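Local coordinates for protein peptidyl-prolyl cis-trans isomerase (Hirschia baltica, PDB 5EX2) that probably catalyses the cis-trans isomerisation of peptide bonds preceding proline, as a cyclophilin-type folding helper of the periplasm, at residues A[85-97]-A[159-171]. Sequence-based numbering, arbitrary orientation.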
loop_
_atom_site.group_PDB
_atom_site.type_symbol
_atom_site.label_atom_id
_atom_site.label_comp_id
_atom_site.label_asym_id
_atom_site.label_seq_id
_atom_site.Cartn_x
_atom_site.Cartn_y
_atom_site.Cartn_z
ATOM N N ARG A 85 -3.143 28.162 1.252
ATOM C CA ARG A 85 -2.386 28.633 0.105
ATOM C C ARG A 85 -1.891 27.416 -0.644
ATOM O O ARG A 85 -1.886 26.313 -0.102
ATOM C CB ARG A 85 -1.235 29.534 0.549
ATOM C CG ARG A 85 -0.282 28.901 1.539
ATOM C CD ARG A 85 0.879 29.837 1.857
ATOM N NE ARG A 85 1.874 29.205 2.714
ATOM C CZ ARG A 85 2.764 28.312 2.288
ATOM N NH1 ARG A 85 2.785 27.931 1.010
ATOM N NH2 ARG A 85 3.628 27.784 3.143
ATOM N N GLU A 86 -1.512 27.609 -1.898
ATOM C CA GLU A 86 -0.981 26.513 -2.678
ATOM C C GLU A 86 0.374 26.146 -2.093
ATOM O O GLU A 86 1.215 27.020 -1.875
ATOM C CB GLU A 86 -0.868 26.895 -4.151
ATOM C CG GLU A 86 -2.222 27.095 -4.821
ATOM C CD GLU A 86 -3.057 25.824 -4.826
ATOM O OE1 GLU A 86 -2.467 24.723 -4.906
ATOM O OE2 GLU A 86 -4.301 25.931 -4.734
ATOM N N PRO A 87 0.592 24.857 -1.828
ATOM C CA PRO A 87 1.895 24.509 -1.271
ATOM C C PRO A 87 2.994 24.572 -2.307
ATOM O O PRO A 87 2.742 24.456 -3.510
ATOM C CB PRO A 87 1.694 23.084 -0.781
ATOM C CG PRO A 87 0.652 22.523 -1.683
ATOM C CD PRO A 87 -0.278 23.678 -1.971
ATOM N N ASP A 88 4.216 24.746 -1.828
ATOM C CA ASP A 88 5.387 24.640 -2.672
ATOM C C ASP A 88 5.686 23.167 -2.963
ATOM O O ASP A 88 6.476 22.522 -2.266
ATOM C CB ASP A 88 6.579 25.306 -2.000
ATOM C CG ASP A 88 7.842 25.191 -2.817
ATOM O OD1 ASP A 88 7.760 24.829 -4.016
ATOM O OD2 ASP A 88 8.926 25.468 -2.262
ATOM N N LEU A 89 5.036 22.625 -3.986
ATOM C CA LEU A 89 5.087 21.193 -4.225
ATOM C C LEU A 89 4.803 20.922 -5.692
ATOM O O LEU A 89 3.841 21.463 -6.237
ATOM C CB LEU A 89 4.072 20.483 -3.333
ATOM C CG LEU A 89 4.068 18.967 -3.359
ATOM C CD1 LEU A 89 5.409 18.415 -2.903
ATOM C CD2 LEU A 89 2.950 18.495 -2.456
ATOM N N GLU A 90 5.659 20.130 -6.330
ATOM C CA GLU A 90 5.488 19.782 -7.735
ATOM C C GLU A 90 4.765 18.456 -7.900
ATOM O O GLU A 90 4.809 17.580 -7.024
ATOM C CB GLU A 90 6.844 19.727 -8.445
ATOM C CG GLU A 90 7.581 21.058 -8.479
ATOM C CD GLU A 90 6.826 22.128 -9.245
ATOM O OE1 GLU A 90 6.292 21.818 -10.332
ATOM O OE2 GLU A 90 6.754 23.274 -8.750
ATOM N N ALA A 91 4.115 18.306 -9.045
ATOM C CA ALA A 91 3.440 17.069 -9.376
ATOM C C ALA A 91 4.458 15.988 -9.693
ATOM O O ALA A 91 5.640 16.265 -9.934
ATOM C CB ALA A 91 2.502 17.282 -10.555
ATOM N N VAL A 92 3.982 14.752 -9.689
ATOM C CA VAL A 92 4.811 13.607 -10.013
ATOM C C VAL A 92 4.178 12.869 -11.188
ATOM O O VAL A 92 2.965 12.712 -11.241
ATOM C CB VAL A 92 4.976 12.694 -8.770
ATOM C CG1 VAL A 92 3.629 12.384 -8.132
ATOM C CG2 VAL A 92 5.736 11.428 -9.113
ATOM N N ASP A 93 5.002 12.431 -12.134
ATOM C CA ASP A 93 4.485 11.740 -13.309
ATOM C C ASP A 93 3.881 10.408 -12.911
ATOM O O ASP A 93 4.364 9.741 -11.988
ATOM C CB ASP A 93 5.582 11.507 -14.353
ATOM C CG ASP A 93 5.925 12.756 -15.143
ATOM O OD1 ASP A 93 5.254 13.788 -14.954
ATOM O OD2 ASP A 93 6.869 12.698 -15.963
ATOM N N GLY A 94 2.842 10.006 -13.633
ATOM C CA GLY A 94 2.156 8.767 -13.336
ATOM C C GLY A 94 3.103 7.580 -13.349
ATOM O O GLY A 94 4.020 7.494 -14.176
ATOM N N GLU A 95 2.874 6.676 -12.404
ATOM C CA GLU A 95 3.584 5.415 -12.293
ATOM C C GLU A 95 2.522 4.350 -12.115
ATOM O O GLU A 95 2.271 3.886 -10.994
ATOM C CB GLU A 95 4.564 5.410 -11.113
ATOM C CG GLU A 95 5.826 6.212 -11.332
ATOM C CD GLU A 95 6.704 6.244 -10.097
ATOM O OE1 GLU A 95 6.184 6.580 -9.007
ATOM O OE2 GLU A 95 7.916 5.941 -10.211
ATOM N N PHE A 96 1.896 3.944 -13.212
ATOM C CA PHE A 96 0.738 3.072 -13.124
ATOM C C PHE A 96 1.114 1.600 -13.228
ATOM O O PHE A 96 0.361 0.723 -12.807
ATOM C CB PHE A 96 -0.264 3.406 -14.227
ATOM C CG PHE A 96 -0.693 4.860 -14.268
ATOM C CD1 PHE A 96 -0.729 5.646 -13.141
ATOM C CD2 PHE A 96 -1.067 5.428 -15.473
ATOM C CE1 PHE A 96 -1.135 6.974 -13.232
ATOM C CE2 PHE A 96 -1.475 6.750 -15.553
ATOM C CZ PHE A 96 -1.499 7.517 -14.430
ATOM N N VAL A 97 2.264 1.349 -13.832
ATOM C CA VAL A 97 2.797 -0.002 -13.959
ATOM C C VAL A 97 4.292 0.078 -13.735
ATOM O O VAL A 97 4.873 1.163 -13.764
ATOM C CB VAL A 97 2.514 -0.627 -15.346
ATOM C CG1 VAL A 97 1.029 -0.716 -15.617
ATOM C CG2 VAL A 97 3.201 0.161 -16.453
ATOM N N ALA A 159 -4.247 10.224 -5.899
ATOM C CA ALA A 159 -5.320 10.882 -6.605
ATOM C C ALA A 159 -4.762 11.667 -7.771
ATOM O O ALA A 159 -3.616 12.104 -7.754
ATOM C CB ALA A 159 -6.073 11.808 -5.687
ATOM N N ARG A 160 -5.586 11.847 -8.788
ATOM C CA ARG A 160 -5.209 12.656 -9.927
ATOM C C ARG A 160 -6.457 13.084 -10.678
ATOM O O ARG A 160 -7.536 12.528 -10.470
ATOM C CB ARG A 160 -4.264 11.898 -10.854
ATOM C CG ARG A 160 -4.845 10.658 -11.488
ATOM C CD ARG A 160 -3.911 10.215 -12.581
ATOM N NE ARG A 160 -4.400 9.094 -13.379
ATOM C CZ ARG A 160 -5.011 9.215 -14.559
ATOM N NH1 ARG A 160 -5.266 10.409 -15.081
ATOM N NH2 ARG A 160 -5.387 8.131 -15.216
ATOM N N THR A 161 -6.284 14.091 -11.524
ATOM C CA THR A 161 -7.315 14.540 -12.457
ATOM C C THR A 161 -7.268 13.704 -13.734
ATOM O O THR A 161 -6.610 12.671 -13.772
ATOM C CB THR A 161 -7.135 16.023 -12.820
ATOM O OG1 THR A 161 -5.940 16.186 -13.596
ATOM C CG2 THR A 161 -7.051 16.880 -11.570
ATOM N N ASN A 162 -7.963 14.131 -14.784
ATOM C CA ASN A 162 -7.888 13.399 -16.046
ATOM C C ASN A 162 -6.451 13.348 -16.579
ATOM O O ASN A 162 -6.095 12.451 -17.345
ATOM C CB ASN A 162 -8.791 14.035 -17.117
ATOM C CG ASN A 162 -10.280 13.839 -16.844
ATOM O OD1 ASN A 162 -10.675 12.998 -16.041
ATOM N ND2 ASN A 162 -11.113 14.619 -17.530
ATOM N N ASP A 163 -5.633 14.313 -16.180
ATOM C CA ASP A 163 -4.218 14.364 -16.541
ATOM C C ASP A 163 -3.417 13.296 -15.790
ATOM O O ASP A 163 -3.323 13.350 -14.561
ATOM C CB ASP A 163 -3.650 15.750 -16.219
ATOM C CG ASP A 163 -2.177 15.894 -16.585
ATOM O OD1 ASP A 163 -1.524 14.917 -17.000
ATOM O OD2 ASP A 163 -1.657 17.023 -16.450
ATOM N N PRO A 164 -2.803 12.343 -16.514
ATOM C CA PRO A 164 -2.131 11.261 -15.784
ATOM C C PRO A 164 -0.915 11.714 -14.970
ATOM O O PRO A 164 -0.449 10.946 -14.134
ATOM C CB PRO A 164 -1.701 10.297 -16.900
ATOM C CG PRO A 164 -1.610 11.134 -18.103
ATOM C CD PRO A 164 -2.687 12.168 -17.968
ATOM N N ASN A 165 -0.432 12.928 -15.200
ATOM C CA ASN A 165 0.746 13.437 -14.508
ATOM C C ASN A 165 0.420 14.480 -13.439
ATOM O O ASN A 165 1.290 15.251 -13.038
ATOM C CB ASN A 165 1.730 14.030 -15.515
ATOM C CG ASN A 165 2.365 12.979 -16.387
ATOM O OD1 ASN A 165 2.545 11.833 -15.973
ATOM N ND2 ASN A 165 2.702 13.361 -17.608
ATOM N N SER A 166 -0.818 14.477 -12.960
ATOM C CA SER A 166 -1.277 15.506 -12.030
ATOM C C SER A 166 -1.226 15.075 -10.562
ATOM O O SER A 166 -1.569 15.858 -9.676
ATOM C CB SER A 166 -2.699 15.927 -12.392
ATOM O OG SER A 166 -3.603 14.846 -12.259
ATOM N N GLY A 167 -0.780 13.856 -10.288
ATOM C CA GLY A 167 -0.633 13.418 -8.910
ATOM C C GLY A 167 0.340 14.331 -8.199
ATOM O O GLY A 167 1.316 14.783 -8.791
ATOM N N LYS A 168 0.064 14.649 -6.939
ATOM C CA LYS A 168 0.903 15.604 -6.216
ATOM C C LYS A 168 0.906 15.335 -4.729
ATOM O O LYS A 168 1.924 14.920 -4.181
ATOM C CB LYS A 168 0.441 17.036 -6.485
ATOM C CG LYS A 168 1.351 18.077 -5.845
ATOM C CD LYS A 168 0.999 19.490 -6.273
ATOM C CE LYS A 168 -0.325 19.946 -5.703
ATOM N NZ LYS A 168 -0.686 21.286 -6.254
ATOM N N ASP A 169 -0.227 15.588 -4.075
ATOM C CA ASP A 169 -0.344 15.400 -2.624
ATOM C C ASP A 169 -1.514 14.508 -2.228
ATOM O O ASP A 169 -1.405 13.686 -1.334
ATOM C CB ASP A 169 -0.462 16.753 -1.911
ATOM C CG ASP A 169 -1.510 17.671 -2.510
ATOM O OD1 ASP A 169 -2.123 17.366 -3.559
ATOM O OD2 ASP A 169 -1.706 18.742 -1.903
ATOM N N GLN A 170 -2.638 14.643 -2.916
ATOM C CA GLN A 170 -3.822 13.884 -2.546
ATOM C C GLN A 170 -3.630 12.412 -2.799
ATOM O O GLN A 170 -3.091 12.014 -3.834
ATOM C CB GLN A 170 -5.047 14.385 -3.306
ATOM C CG GLN A 170 -5.407 15.802 -2.944
ATOM C CD GLN A 170 -6.674 16.270 -3.592
ATOM O OE1 GLN A 170 -7.715 15.628 -3.473
ATOM N NE2 GLN A 170 -6.601 17.401 -4.278
ATOM N N PHE A 171 -4.104 11.605 -1.858
ATOM C CA PHE A 171 -3.939 10.160 -1.886
ATOM C C PHE A 171 -5.268 9.507 -1.569
ATOM O O PHE A 171 -6.186 10.161 -1.061
ATOM C CB PHE A 171 -2.910 9.714 -0.856
ATOM C CG PHE A 171 -3.296 10.090 0.529
ATOM C CD1 PHE A 171 -2.933 11.309 1.057
ATOM C CD2 PHE A 171 -4.092 9.243 1.278
ATOM C CE1 PHE A 171 -3.345 11.674 2.329
ATOM C CE2 PHE A 171 -4.506 9.598 2.542
ATOM C CZ PHE A 171 -4.136 10.819 3.069
HETATM O O HOH W 1 -3.180 22.139 -4.887
HETATM O O HOH W 2 1.506 22.938 -5.202
HETATM O O HOH W 3 0.479 11.686 -11.604
HETATM O O HOH W 4 4.074 15.535 -13.240
#
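With CG anti to its carbonyl carbon (chi1 -69°), N165 swings its amide against D93 and G94, while K168, CG anti to the backbone N and the chain bent at chi3 (69°), crosses L89 at a slant on its way toward E86. N165 OD1 accepts from G94 N at 3.0 Å, in the carbonyl plane, and the amide stacks on the D93 carboxylate with the planes 27° apart. With an alanine in place of N165, the amide acceptor is gone, and G94 N is likely to lose its mate and the D93 carboxylate its stacking partner. Between the N165 and K168 contacts, V92 N donates to G167 O at 2.8 Å, and one water joins V92 O, P164 O and G167 N. F96 CZ packs on P164 CB (3.7 Å) and lies 3.5 Å from R160 NE; the guanidinium itself is bonded through NH2 to K184 O. K168 CG touches L89 CD2 at 3.8 Å; its NZ, 4.1 Å from E86 OE1, reaches that carboxylate through one water and P87 O and L89 O through another. Direct bonds thus tie the loop between barrel strands 155-158 and 171-174 to the loop from helix 79-83 to strand 98-100 of a second sheet, whereas K168's charge is probably balanced by E86 largely across a water.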